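Local coordinates for Non-structural protein 3 (Porcine deltacoronavirus, PDB 6LN0) that probably acts in coronavirus polyprotein processing and ADP-ribose recognition, through a papain-like protease joined to a macrodomain, at residues A[10-15]-A[144-149]; A[388-393]-A[419-424]; A[55-60]-A[71-76]; A[174-179]-A[207-212]. All blocks are in the same frame, centred on the assembly; numbering follows the deposited sequence.

Overall arrangement
The four contacts are spread along an elongated chain. Interactions 1 and 3 belong to the macrodomain and reach the same six-stranded sheet at its two outermost strands; their centres lie 27 Å apart, and interaction 3 is nested inside the loop that interaction 1 closes. Interaction 4 lies nearest the middle of the chain, in what is probably a ubiquitin-like domain, about 35 Å from interaction 1 and 42 Å from interaction 2, centre to centre. Interaction 2 is at the protease end, 98 Å from interaction 3 between centres. Its sheet also includes the strands that carry or flank the zinc ligands Cys334, Cys335, Cys360 and Cys363. None of the contacts touch each other.

Interaction 1. Residues A[10-15]-A[144-149]; sequences SPTKVE and SDIGRV
Backbone hydrogen bonds make up most of this contact, which joins the outermost strand 10-17 of the macrodomain sheet to the parallel strand 146-152. Lys13 N donates to Gly147 O at 3.1 Å. Val149 N returns a weak bond to Lys13 O. Glu15 N then donates to Val149 O at 2.7 Å, nearly along the C=O axis. At the start of the pair the register shifts by one residue, a beta bulge. There Ser10 N donates to Asp145 O, Gly147 N to Ser10 O and Thr12 N to Ser144 O. Gly147 has a positive phi (31°) at this irregular place.

The apolar part is small. Thr12 CG2 lies beside the backbone N of its own residue and comes 3.4 Å from Ile146 CG2. Val14 and Val149 lie on one face, 4.4 Å between Val14 CG2 and Val149 CB, and both touch Phe138 of helix 131-141.

Lys13 and Arg148 share the other face, and Arg148 carries the charged part of the contact. It has an extended chain, and its guanidinium grips Glu15 side-on. Arg148 NE meets Glu15 OE2 at 2.8 Å and its NH1 meets Glu15 OE1 at 3.3 Å. The carboxylate and guanidinium planes are 58° apart, so the grip is twisted rather than coplanar. Arg148 NH2 also bonds to Lys25 O. Carboxylate and carbonyl thus both hold the guanidinium, and its charge is probably well balanced by Glu15.

Interaction 2. Residues A[388-393]-A[419-424]; sequences TGPAIK and ATYHRF
Two rungs of an antiparallel ladder tie strand 391-395 to strand 416-423. The first is straight: Tyr421 N donates to Pro390 O at 3.0 Å with an N-H...O angle of 168°, nearly along the C=O axis. The second is more bent: Ile392 N donates to Ala419 O at 2.8 Å, in the carbonyl plane. Each acceptor also receives a CA-H contact. Thr420 CA meets Pro390 O, and Ala391 CA comes 3.1 Å from Ala419 O. Both carbonyls are therefore met twice.

Ile392 and Ala419 form a hydrogen-bonded pair, while Ala391 and Thr420 form a non-hydrogen-bonded one. Ala391 CB packs on Thr420 CG2 at 3.8 Å. On the other face Ile392 CB and Ala419 CB are 4.3 Å apart. The hydroxyl of Thr420 sits between its own backbone N and carbonyl carbon (chi1 52°). It is hydrogen-bonded to Tyr351 OH and takes a weak, bent bond from His422 NE2 at 2.7 Å.

Tyr421 has CG anti to its backbone N (chi1 172°), which carries the ring away from the partner strand. Pro390 CG still lies at the ring's edge, and Pro390 CB is 4.3 Å from Tyr421 CB. Arg423 N lies over one face of the ring, offset toward its rim.

Ile392 also bonds to Val418 of the partner strand. Other backbone groups pair outward: Thr420 and His422 with Ala379 and Ala377 of strand 376-383, Ala391 and Lys393 with Thr402 and Trp400 of strand 398-402. Leu268 of helix 260-270 packs on Pro390, Ile392, Ala419 and Tyr421, joining the helix to this sheet of the protease.

Interaction 3. Residues A[55-60]-A[71-76]; sequences PKYQEY and LTTDSF
Asp74 OD1 is the best-held polar atom here, with at least two bonds. It takes Phe76 N at 2.8 Å on its anti lone pair, with an N-H...O angle of 157°, and it has a further hydrogen-bond partner outside the two segments. The first bond closes an Asx turn that leads from the edge strand of the macrodomain sheet toward helix 55-64. Asp74 OD2 forms a salt bridge to Lys79. The turn sends the Phe76 ring against the helix.

That ring lies flat on the helix backbone. Tyr57 CA sits 3.8 Å above its centre, only 3° off the ring normal: a CH-pi contact. Tyr57 CB also touches Phe76 CD1 at 3.8 Å. The Tyr57 ring, with CG anti to its backbone N, turns an edge to the same Phe76 ring. This is an offset edge-to-face pair, with centroids 6.0 Å apart and planes at 73°. At the edge of the Tyr57 ring, Thr73 CG2 comes 3.9 Å from Tyr57 CE1, the two side chains crossing at about a right angle.

Tyr57 OH is hydrogen-bonded to His88 NE2, and His88 ND1 to Leu71 O. His88 of the neighbouring strand 83-89 therefore connects the tyrosine to the strand. On the helix itself, Lys56 NZ forms a salt bridge to Glu59 OE2. Beyond Phe76, Tyr60 CB rests on Phe76 CZ, and the Tyr60 ring meets Thr73 tip to tip, its CE2 edge 3.8 Å from Thr73 OG1.

Interaction 4. Residues A[174-179]-A[207-212]; sequences TDYDQV and GQIYLE
Ile209 is at the centre of this contact, gripped by two side chains of the turn between strands 168-173 and 180-184. The strand order here, with strand 168-173 parallel to strand 209-212, is consistent with the ubiquitin-like beta-grasp domain that precedes coronavirus papain-like proteases. Ile209 CG2 meets Tyr176 CE1 at 4.0 Å. Ile209 CD1 meets Val179 CG2 at 3.9 Å, the two side chains crossing at about a right angle. Tyr176 and Ile209 instead slide past each other in opposite directions, which brings Tyr176 OH 3.5 Å from Ile209 O.

At the other end, Leu211 has CG anti to its backbone N (chi1 -172°), and its CD1 reaches the backbone of Thr174, 4.0 Å from Thr174 C. Leu211 also packs on Cys232 and Leu235 of helix 228-237, and Tyr176 touches the same helix at Leu235 and Lys236.

The turn is held in shape from strand 168-173. Thr173 OG1 is hydrogen-bonded to Asp175 N and Gln178 O, and more weakly to Tyr176 N. Within the turn, Gln178 N makes a weak bond to Asp175 OD2 at 3.4 Å.

Interaction 1. Residues A[10-15]-A[144-149]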
loop_
_atom_site.group_PDB
_atom_site.type_symbol
_atom_site.label_atom_id
_atom_site.label_comp_id
_atom_site.label_asym_id
_atom_site.label_seq_id
_atom_site.Cartn_x
_atom_site.Cartn_y
_atom_site.Cartn_z
ATOM N N SER A 10 6.299 6.753 31.211
ATOM C CA SER A 10 7.079 6.006 30.233
ATOM C C SER A 10 6.097 5.378 29.259
ATOM O O SER A 10 4.973 5.060 29.655
ATOM C CB SER A 10 7.933 4.921 30.899
ATOM O OG SER A 10 9.206 5.428 31.248
ATOM N N PRO A 11 6.468 5.216 27.991
ATOM C CA PRO A 11 5.543 4.582 27.042
ATOM C C PRO A 11 5.130 3.212 27.556
ATOM O O PRO A 11 5.976 2.419 27.969
ATOM C CB PRO A 11 6.375 4.480 25.758
ATOM C CG PRO A 11 7.812 4.508 26.248
ATOM C CD PRO A 11 7.782 5.485 27.384
ATOM N N THR A 12 3.818 2.943 27.557
ATOM C CA THR A 12 3.334 1.691 28.132
ATOM C C THR A 12 3.764 0.500 27.300
ATOM O O THR A 12 3.625 0.501 26.072
ATOM C CB THR A 12 1.819 1.662 28.250
ATOM O OG1 THR A 12 1.246 1.486 26.954
ATOM C CG2 THR A 12 1.330 2.895 28.836
ATOM N N LYS A 13 4.269 -0.524 27.980
ATOM C CA LYS A 13 4.551 -1.817 27.368
ATOM C C LYS A 13 3.873 -2.878 28.231
ATOM O O LYS A 13 4.404 -3.306 29.262
ATOM C CB LYS A 13 6.052 -2.046 27.206
ATOM C CG LYS A 13 6.687 -1.122 26.132
ATOM C CD LYS A 13 5.915 -1.139 24.782
ATOM C CE LYS A 13 6.846 -1.113 23.557
ATOM N NZ LYS A 13 6.965 0.241 22.927
ATOM N N VAL A 14 2.668 -3.254 27.799
ATOM C CA VAL A 14 1.876 -4.297 28.427
ATOM C C VAL A 14 2.557 -5.646 28.243
ATOM O O VAL A 14 3.175 -5.912 27.204
ATOM C CB VAL A 14 0.479 -4.291 27.792
ATOM C CG1 VAL A 14 -0.340 -5.454 28.263
ATOM C CG2 VAL A 14 -0.208 -2.982 28.060
ATOM N N GLU A 15 2.451 -6.508 29.250
ATOM C CA GLU A 15 2.906 -7.882 29.122
ATOM C C GLU A 15 1.870 -8.808 29.748
ATOM O O GLU A 15 1.316 -8.514 30.814
ATOM C CB GLU A 15 4.287 -8.091 29.765
ATOM C CG GLU A 15 4.295 -8.175 31.298
ATOM C CD GLU A 15 5.610 -7.694 31.911
ATOM O OE1 GLU A 15 6.456 -8.548 32.273
ATOM O OE2 GLU A 15 5.798 -6.460 32.031
ATOM N N SER A 144 -1.574 5.747 27.947
ATOM C CA SER A 144 -0.434 5.570 27.047
ATOM C C SER A 144 0.921 5.784 27.714
ATOM O O SER A 144 1.946 5.402 27.138
ATOM C CB SER A 144 -0.562 6.518 25.850
ATOM O OG SER A 144 -1.001 7.808 26.252
ATOM N N ASP A 145 0.958 6.332 28.928
ATOM C CA ASP A 145 2.214 6.727 29.555
ATOM C C ASP A 145 2.477 5.992 30.867
ATOM O O ASP A 145 3.295 6.447 31.670
ATOM C CB ASP A 145 2.227 8.237 29.790
ATOM C CG ASP A 145 1.041 8.711 30.615
ATOM O OD1 ASP A 145 -0.023 8.054 30.573
ATOM O OD2 ASP A 145 1.172 9.748 31.303
ATOM N N ILE A 146 1.827 4.855 31.094
ATOM C CA ILE A 146 1.866 4.185 32.388
ATOM C C ILE A 146 2.742 2.937 32.275
ATOM O O ILE A 146 2.312 1.817 32.570
ATOM C CB ILE A 146 0.421 3.899 32.854
ATOM C CG1 ILE A 146 0.323 3.050 34.116
ATOM C CG2 ILE A 146 -0.412 3.278 31.741
ATOM C CD1 ILE A 146 -1.104 2.784 34.490
ATOM N N GLY A 147 3.976 3.133 31.800
ATOM C CA GLY A 147 5.052 2.151 31.798
ATOM C C GLY A 147 4.718 0.680 31.672
ATOM O O GLY A 147 3.832 0.284 30.910
ATOM N N ARG A 148 5.439 -0.142 32.426
ATOM C CA ARG A 148 5.266 -1.587 32.361
ATOM C C ARG A 148 3.994 -2.020 33.098
ATOM O O ARG A 148 3.725 -1.563 34.217
ATOM C CB ARG A 148 6.497 -2.264 32.953
ATOM C CG ARG A 148 6.373 -3.752 33.100
ATOM C CD ARG A 148 7.367 -4.287 34.137
ATOM N NE ARG A 148 7.266 -5.739 34.243
ATOM C CZ ARG A 148 7.360 -6.436 35.374
ATOM N NH1 ARG A 148 7.244 -7.756 35.332
ATOM N NH2 ARG A 148 7.578 -5.834 36.539
ATOM N N VAL A 149 3.199 -2.887 32.456
ATOM C CA VAL A 149 1.945 -3.408 33.014
ATOM C C VAL A 149 1.881 -4.915 32.797
ATOM O O VAL A 149 2.226 -5.411 31.721
ATOM C CB VAL A 149 0.698 -2.745 32.389
ATOM C CG1 VAL A 149 -0.553 -3.280 33.055
ATOM C CG2 VAL A 149 0.770 -1.248 32.527
#

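Interaction 2. Residues A[388-393]-A[419-424]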
loop_
_atom_site.group_PDB
_atom_site.type_symbol
_atom_site.label_atom_id
_atom_site.label_comp_id
_atom_site.label_asym_id
_atom_site.label_seq_id
_atom_site.Cartn_x
_atom_site.Cartn_y
_atom_site.Cartn_z
ATOM N N THR A 388 3.542 10.398 -47.367
ATOM C CA THR A 388 3.855 9.403 -48.387
ATOM C C THR A 388 4.536 8.167 -47.811
ATOM O O THR A 388 5.070 7.352 -48.576
ATOM C CB THR A 388 4.744 10.010 -49.476
ATOM O OG1 THR A 388 6.061 10.200 -48.951
ATOM C CG2 THR A 388 4.192 11.352 -49.958
ATOM N N GLY A 389 4.545 8.015 -46.489
ATOM C CA GLY A 389 5.048 6.823 -45.845
ATOM C C GLY A 389 4.241 6.540 -44.595
ATOM O O GLY A 389 3.222 7.193 -44.349
ATOM N N PRO A 390 4.681 5.585 -43.774
ATOM C CA PRO A 390 3.939 5.259 -42.537
ATOM C C PRO A 390 3.706 6.491 -41.676
ATOM O O PRO A 390 4.635 7.235 -41.363
ATOM C CB PRO A 390 4.847 4.251 -41.823
ATOM C CG PRO A 390 5.747 3.712 -42.878
ATOM C CD PRO A 390 5.897 4.772 -43.941
ATOM N N ALA A 391 2.451 6.718 -41.305
ATOM C CA ALA A 391 2.087 7.932 -40.591
ATOM C C ALA A 391 0.937 7.644 -39.633
ATOM O O ALA A 391 0.408 6.528 -39.563
ATOM C CB ALA A 391 1.706 9.054 -41.560
ATOM N N ILE A 392 0.561 8.670 -38.879
ATOM C CA ILE A 392 -0.611 8.624 -38.022
ATOM C C ILE A 392 -1.448 9.856 -38.327
ATOM O O ILE A 392 -0.922 10.971 -38.409
ATOM C CB ILE A 392 -0.235 8.560 -36.525
ATOM C CG1 ILE A 392 0.453 7.218 -36.206
ATOM C CG2 ILE A 392 -1.461 8.724 -35.690
ATOM C CD1 ILE A 392 0.846 7.011 -34.724
ATOM N N LYS A 393 -2.735 9.653 -38.535
ATOM C CA LYS A 393 -3.656 10.755 -38.749
ATOM C C LYS A 393 -4.642 10.825 -37.588
ATOM O O LYS A 393 -5.016 9.803 -36.993
ATOM C CB LYS A 393 -4.403 10.621 -40.089
ATOM C CG LYS A 393 -3.526 10.748 -41.345
ATOM C CD LYS A 393 -4.282 11.400 -42.490
ATOM C CE LYS A 393 -4.129 10.619 -43.800
ATOM N NZ LYS A 393 -5.261 10.888 -44.765
ATOM N N ALA A 419 2.195 12.067 -36.790
ATOM C CA ALA A 419 3.498 11.435 -36.674
ATOM C C ALA A 419 3.792 10.754 -38.000
ATOM O O ALA A 419 2.874 10.243 -38.643
ATOM C CB ALA A 419 3.531 10.418 -35.521
ATOM N N THR A 420 5.065 10.744 -38.392
ATOM C CA THR A 420 5.525 10.088 -39.609
ATOM C C THR A 420 6.833 9.375 -39.317
ATOM O O THR A 420 7.634 9.827 -38.490
ATOM C CB THR A 420 5.756 11.085 -40.764
ATOM O OG1 THR A 420 6.597 12.150 -40.310
ATOM C CG2 THR A 420 4.437 11.673 -41.267
ATOM N N TYR A 421 7.048 8.253 -39.995
ATOM C CA TYR A 421 8.317 7.537 -39.935
ATOM C C TYR A 421 9.050 7.679 -41.263
ATOM O O TYR A 421 8.481 7.410 -42.323
ATOM C CB TYR A 421 8.119 6.056 -39.614
ATOM C CG TYR A 421 9.403 5.293 -39.755
ATOM C CD1 TYR A 421 10.437 5.476 -38.834
ATOM C CD2 TYR A 421 9.619 4.433 -40.826
ATOM C CE1 TYR A 421 11.648 4.812 -38.961
ATOM C CE2 TYR A 421 10.826 3.762 -40.957
ATOM C CZ TYR A 421 11.834 3.957 -40.003
ATOM O OH TYR A 421 13.034 3.305 -40.099
ATOM N N HIS A 422 10.311 8.084 -41.198
ATOM C CA HIS A 422 11.144 8.339 -42.367
ATOM C C HIS A 422 12.310 7.357 -42.347
ATOM O O HIS A 422 13.258 7.529 -41.578
ATOM C CB HIS A 422 11.645 9.772 -42.368
ATOM C CG HIS A 422 10.578 10.797 -42.116
ATOM N ND1 HIS A 422 9.973 11.513 -43.133
ATOM C CD2 HIS A 422 10.041 11.260 -40.960
ATOM C CE1 HIS A 422 9.100 12.359 -42.614
ATOM N NE2 HIS A 422 9.123 12.227 -41.297
ATOM N N ARG A 423 12.256 6.320 -43.175
ATOM C CA ARG A 423 13.421 5.462 -43.322
ATOM C C ARG A 423 14.520 6.202 -44.079
ATOM O O ARG A 423 14.263 7.142 -44.832
ATOM C CB ARG A 423 13.056 4.180 -44.065
ATOM C CG ARG A 423 12.806 4.397 -45.549
ATOM C CD ARG A 423 13.409 3.266 -46.371
ATOM N NE ARG A 423 13.232 1.981 -45.699
ATOM C CZ ARG A 423 12.304 1.090 -46.033
ATOM N NH1 ARG A 423 11.470 1.347 -47.039
ATOM N NH2 ARG A 423 12.209 -0.057 -45.360
ATOM N N PHE A 424 15.754 5.760 -43.878
ATOM C CA PHE A 424 16.932 6.393 -44.469
ATOM C C PHE A 424 17.435 5.527 -45.626
ATOM O O PHE A 424 18.221 4.599 -45.421
ATOM C CB PHE A 424 18.024 6.588 -43.413
ATOM C CG PHE A 424 17.672 7.583 -42.356
ATOM C CD1 PHE A 424 16.687 8.531 -42.580
ATOM C CD2 PHE A 424 18.324 7.578 -41.138
ATOM C CE1 PHE A 424 16.357 9.459 -41.595
ATOM C CE2 PHE A 424 17.992 8.502 -40.143
ATOM C CZ PHE A 424 17.013 9.442 -40.376
#

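Interaction 3. Residues A[55-60]-A[71-76]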
loop_
_atom_site.group_PDB
_atom_site.type_symbol
_atom_site.label_atom_id
_atom_site.label_comp_id
_atom_site.label_asym_id
_atom_site.label_seq_id
_atom_site.Cartn_x
_atom_site.Cartn_y
_atom_site.Cartn_z
ATOM N N PRO A 55 -2.812 -13.587 57.264
ATOM C CA PRO A 55 -4.091 -13.600 57.979
ATOM C C PRO A 55 -4.467 -12.239 58.531
ATOM O O PRO A 55 -5.653 -11.893 58.571
ATOM C CB PRO A 55 -3.861 -14.623 59.097
ATOM C CG PRO A 55 -2.391 -14.685 59.265
ATOM C CD PRO A 55 -1.766 -14.364 57.953
ATOM N N LYS A 56 -3.480 -11.453 58.965
ATOM C CA LYS A 56 -3.790 -10.086 59.378
ATOM C C LYS A 56 -4.357 -9.283 58.209
ATOM O O LYS A 56 -5.222 -8.416 58.398
ATOM C CB LYS A 56 -2.547 -9.408 59.971
ATOM C CG LYS A 56 -2.069 -10.000 61.322
ATOM C CD LYS A 56 -2.808 -9.370 62.523
ATOM C CE LYS A 56 -2.453 -10.033 63.858
ATOM N NZ LYS A 56 -3.652 -10.613 64.546
ATOM N N TYR A 57 -3.919 -9.583 56.988
ATOM C CA TYR A 57 -4.565 -8.985 55.819
ATOM C C TYR A 57 -6.055 -9.310 55.797
ATOM O O TYR A 57 -6.898 -8.410 55.672
ATOM C CB TYR A 57 -3.868 -9.455 54.540
ATOM C CG TYR A 57 -4.677 -9.265 53.279
ATOM C CD1 TYR A 57 -4.687 -8.045 52.609
ATOM C CD2 TYR A 57 -5.426 -10.305 52.749
ATOM C CE1 TYR A 57 -5.431 -7.870 51.469
ATOM C CE2 TYR A 57 -6.177 -10.135 51.604
ATOM C CZ TYR A 57 -6.173 -8.923 50.972
ATOM O OH TYR A 57 -6.921 -8.771 49.837
ATOM N N GLN A 58 -6.406 -10.591 55.981
ATOM C CA GLN A 58 -7.814 -10.977 55.916
ATOM C C GLN A 58 -8.641 -10.360 57.040
ATOM O O GLN A 58 -9.829 -10.049 56.831
ATOM C CB GLN A 58 -7.953 -12.499 55.932
ATOM C CG GLN A 58 -9.392 -12.971 55.726
ATOM C CD GLN A 58 -10.015 -12.364 54.488
ATOM O OE1 GLN A 58 -9.519 -12.559 53.369
ATOM N NE2 GLN A 58 -11.101 -11.609 54.676
ATOM N N GLU A 59 -8.050 -10.179 58.233
ATOM C CA GLU A 59 -8.801 -9.576 59.336
ATOM C C GLU A 59 -9.104 -8.111 59.060
ATOM O O GLU A 59 -10.205 -7.627 59.358
ATOM C CB GLU A 59 -8.036 -9.703 60.665
ATOM C CG GLU A 59 -7.273 -11.010 60.830
ATOM C CD GLU A 59 -6.593 -11.178 62.194
ATOM O OE1 GLU A 59 -6.441 -12.349 62.638
ATOM O OE2 GLU A 59 -6.191 -10.160 62.807
ATOM N N TYR A 60 -8.130 -7.376 58.512
ATOM C CA TYR A 60 -8.390 -5.977 58.198
ATOM C C TYR A 60 -9.481 -5.855 57.137
ATOM O O TYR A 60 -10.335 -4.967 57.222
ATOM C CB TYR A 60 -7.097 -5.270 57.766
ATOM C CG TYR A 60 -7.375 -3.866 57.300
ATOM C CD1 TYR A 60 -7.870 -2.907 58.179
ATOM C CD2 TYR A 60 -7.209 -3.514 55.965
ATOM C CE1 TYR A 60 -8.166 -1.630 57.750
ATOM C CE2 TYR A 60 -7.495 -2.233 55.513
ATOM C CZ TYR A 60 -7.968 -1.295 56.403
ATOM O OH TYR A 60 -8.251 -0.026 55.938
ATOM N N LEU A 71 -10.846 -0.046 47.023
ATOM C CA LEU A 71 -10.162 0.130 48.292
ATOM C C LEU A 71 -8.677 -0.152 48.108
ATOM O O LEU A 71 -8.305 -1.154 47.487
ATOM C CB LEU A 71 -10.760 -0.800 49.347
ATOM C CG LEU A 71 -9.846 -1.222 50.501
ATOM C CD1 LEU A 71 -9.581 -0.011 51.356
ATOM C CD2 LEU A 71 -10.477 -2.346 51.333
ATOM N N THR A 72 -7.827 0.720 48.635
ATOM C CA THR A 72 -6.402 0.419 48.644
ATOM C C THR A 72 -5.994 -0.101 50.008
ATOM O O THR A 72 -6.454 0.382 51.039
ATOM C CB THR A 72 -5.521 1.619 48.286
ATOM O OG1 THR A 72 -5.945 2.157 47.040
ATOM C CG2 THR A 72 -4.080 1.155 48.143
ATOM N N THR A 73 -5.096 -1.066 49.999
ATOM C CA THR A 73 -4.673 -1.761 51.184
ATOM C C THR A 73 -3.171 -1.969 51.106
ATOM O O THR A 73 -2.607 -2.090 50.011
ATOM C CB THR A 73 -5.442 -3.082 51.265
ATOM O OG1 THR A 73 -6.735 -2.833 51.823
ATOM C CG2 THR A 73 -4.766 -4.054 52.094
ATOM N N ASP A 74 -2.520 -1.968 52.267
ATOM C CA ASP A 74 -1.132 -2.381 52.347
ATOM C C ASP A 74 -1.010 -3.834 51.892
ATOM O O ASP A 74 -1.985 -4.568 51.827
ATOM C CB ASP A 74 -0.631 -2.199 53.784
ATOM C CG ASP A 74 0.870 -2.302 53.908
ATOM O OD1 ASP A 74 1.404 -3.415 53.766
ATOM O OD2 ASP A 74 1.528 -1.277 54.175
ATOM N N SER A 75 0.205 -4.257 51.562
ATOM C CA SER A 75 0.392 -5.626 51.087
ATOM C C SER A 75 0.770 -6.624 52.181
ATOM O O SER A 75 0.967 -7.806 51.870
ATOM C CB SER A 75 1.455 -5.649 50.011
ATOM O OG SER A 75 2.588 -4.969 50.493
ATOM N N PHE A 76 0.912 -6.181 53.435
ATOM C CA PHE A 76 1.178 -7.071 54.557
ATOM C C PHE A 76 2.294 -8.065 54.259
ATOM O O PHE A 76 3.420 -7.659 53.958
ATOM C CB PHE A 76 -0.100 -7.798 54.963
ATOM C CG PHE A 76 -1.157 -6.888 55.520
ATOM C CD1 PHE A 76 -1.946 -6.128 54.682
ATOM C CD2 PHE A 76 -1.350 -6.778 56.893
ATOM C CE1 PHE A 76 -2.911 -5.285 55.187
ATOM C CE2 PHE A 76 -2.326 -5.944 57.411
ATOM C CZ PHE A 76 -3.104 -5.183 56.555
#

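Interaction 4. Residues A[174-179]-A[207-212]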
loop_
_atom_site.group_PDB
_atom_site.type_symbol
_atom_site.label_atom_id
_atom_site.label_comp_id
_atom_site.label_asym_id
_atom_site.label_seq_id
_atom_site.Cartn_x
_atom_site.Cartn_y
_atom_site.Cartn_z
ATOM N N THR A 174 1.010 -8.089 -4.059
ATOM C CA THR A 174 2.142 -7.552 -4.809
ATOM C C THR A 174 1.855 -7.518 -6.310
ATOM O O THR A 174 2.693 -7.053 -7.090
ATOM C CB THR A 174 3.414 -8.367 -4.510
ATOM O OG1 THR A 174 3.312 -9.659 -5.109
ATOM C CG2 THR A 174 3.603 -8.551 -3.002
ATOM N N ASP A 175 0.625 -7.853 -6.686
ATOM C CA ASP A 175 0.285 -8.625 -7.871
ATOM C C ASP A 175 -0.928 -8.084 -8.626
ATOM O O ASP A 175 -0.982 -8.099 -9.860
ATOM C CB ASP A 175 -0.046 -10.054 -7.412
ATOM C CG ASP A 175 0.697 -11.080 -8.178
ATOM O OD1 ASP A 175 1.429 -10.660 -9.083
ATOM O OD2 ASP A 175 0.549 -12.293 -7.891
ATOM N N TYR A 176 -1.927 -7.666 -7.860
ATOM C CA TYR A 176 -3.328 -7.772 -8.239
ATOM C C TYR A 176 -3.628 -9.096 -8.955
ATOM O O TYR A 176 -4.475 -9.170 -9.846
ATOM C CB TYR A 176 -3.714 -6.523 -9.034
ATOM C CG TYR A 176 -4.012 -5.428 -8.046
ATOM C CD1 TYR A 176 -5.239 -5.408 -7.381
ATOM C CD2 TYR A 176 -3.046 -4.478 -7.686
ATOM C CE1 TYR A 176 -5.537 -4.445 -6.440
ATOM C CE2 TYR A 176 -3.335 -3.498 -6.734
ATOM C CZ TYR A 176 -4.592 -3.496 -6.114
ATOM O OH TYR A 176 -4.953 -2.568 -5.157
ATOM N N ASP A 177 -2.943 -10.156 -8.546
ATOM C CA ASP A 177 -3.276 -11.529 -8.900
ATOM C C ASP A 177 -3.649 -12.225 -7.597
ATOM O O ASP A 177 -4.818 -12.212 -7.194
ATOM C CB ASP A 177 -2.102 -12.216 -9.614
ATOM C CG ASP A 177 -2.358 -13.698 -9.902
ATOM O OD1 ASP A 177 -3.527 -14.085 -10.052
ATOM O OD2 ASP A 177 -1.390 -14.486 -9.993
ATOM N N GLN A 178 -2.666 -12.765 -6.885
ATOM C CA GLN A 178 -2.939 -13.328 -5.567
ATOM C C GLN A 178 -3.135 -12.210 -4.549
ATOM O O GLN A 178 -2.340 -11.268 -4.488
ATOM C CB GLN A 178 -1.794 -14.237 -5.139
ATOM C CG GLN A 178 -2.075 -15.036 -3.876
ATOM C CD GLN A 178 -3.237 -16.003 -4.050
ATOM O OE1 GLN A 178 -4.223 -15.953 -3.302
ATOM N NE2 GLN A 178 -3.133 -16.887 -5.051
ATOM N N VAL A 179 -4.185 -12.312 -3.741
ATOM C CA VAL A 179 -4.447 -11.375 -2.652
ATOM C C VAL A 179 -4.280 -12.112 -1.323
ATOM O O VAL A 179 -4.828 -13.208 -1.128
ATOM C CB VAL A 179 -5.852 -10.755 -2.776
ATOM C CG1 VAL A 179 -6.212 -9.975 -1.517
ATOM C CG2 VAL A 179 -5.954 -9.856 -4.054
ATOM N N GLY A 207 -11.363 -4.462 4.467
ATOM C CA GLY A 207 -11.858 -4.981 3.213
ATOM C C GLY A 207 -11.123 -4.508 1.983
ATOM O O GLY A 207 -11.223 -5.155 0.928
ATOM N N GLN A 208 -10.381 -3.413 2.082
ATOM C CA GLN A 208 -9.744 -2.793 0.941
ATOM C C GLN A 208 -8.389 -3.443 0.682
ATOM O O GLN A 208 -7.682 -3.855 1.608
ATOM C CB GLN A 208 -9.598 -1.292 1.186
ATOM C CG GLN A 208 -8.657 -0.566 0.242
ATOM C CD GLN A 208 -8.738 0.939 0.400
ATOM O OE1 GLN A 208 -9.714 1.463 0.948
ATOM N NE2 GLN A 208 -7.723 1.651 -0.100
ATOM N N ILE A 209 -8.038 -3.552 -0.596
ATOM C CA ILE A 209 -6.813 -4.215 -1.006
ATOM C C ILE A 209 -5.735 -3.167 -1.214
ATOM O O ILE A 209 -5.967 -2.150 -1.876
ATOM C CB ILE A 209 -7.030 -5.033 -2.279
ATOM C CG1 ILE A 209 -8.165 -6.031 -2.077
ATOM C CG2 ILE A 209 -5.754 -5.717 -2.672
ATOM C CD1 ILE A 209 -8.403 -6.866 -3.318
ATOM N N TYR A 210 -4.557 -3.412 -0.653
ATOM C CA TYR A 210 -3.454 -2.474 -0.698
ATOM C C TYR A 210 -2.273 -3.140 -1.382
ATOM O O TYR A 210 -2.072 -4.357 -1.275
ATOM C CB TYR A 210 -3.044 -2.005 0.718
ATOM C CG TYR A 210 -4.077 -1.154 1.408
ATOM C CD1 TYR A 210 -4.100 0.221 1.221
ATOM C CD2 TYR A 210 -5.032 -1.724 2.246
ATOM C CE1 TYR A 210 -5.043 1.002 1.840
ATOM C CE2 TYR A 210 -5.978 -0.955 2.859
ATOM C CZ TYR A 210 -5.976 0.411 2.664
ATOM O OH TYR A 210 -6.925 1.199 3.280
ATOM N N LEU A 211 -1.505 -2.343 -2.105
ATOM C CA LEU A 211 -0.254 -2.834 -2.664
ATOM C C LEU A 211 0.776 -2.886 -1.538
ATOM O O LEU A 211 1.033 -1.877 -0.871
ATOM C CB LEU A 211 0.220 -1.932 -3.807
ATOM C CG LEU A 211 1.429 -2.402 -4.628
ATOM C CD1 LEU A 211 1.145 -3.720 -5.361
ATOM C CD2 LEU A 211 1.851 -1.339 -5.620
ATOM N N GLU A 212 1.329 -4.066 -1.299
ATOM C CA GLU A 212 2.448 -4.222 -0.385
ATOM C C GLU A 212 3.715 -3.929 -1.161
ATOM O O GLU A 212 4.153 -4.736 -1.980
ATOM C CB GLU A 212 2.468 -5.631 0.186
ATOM C CG GLU A 212 3.793 -6.018 0.833
ATOM C CD GLU A 212 3.597 -6.937 2.029
ATOM O OE1 GLU A 212 2.423 -7.310 2.286
ATOM O OE2 GLU A 212 4.613 -7.266 2.708
#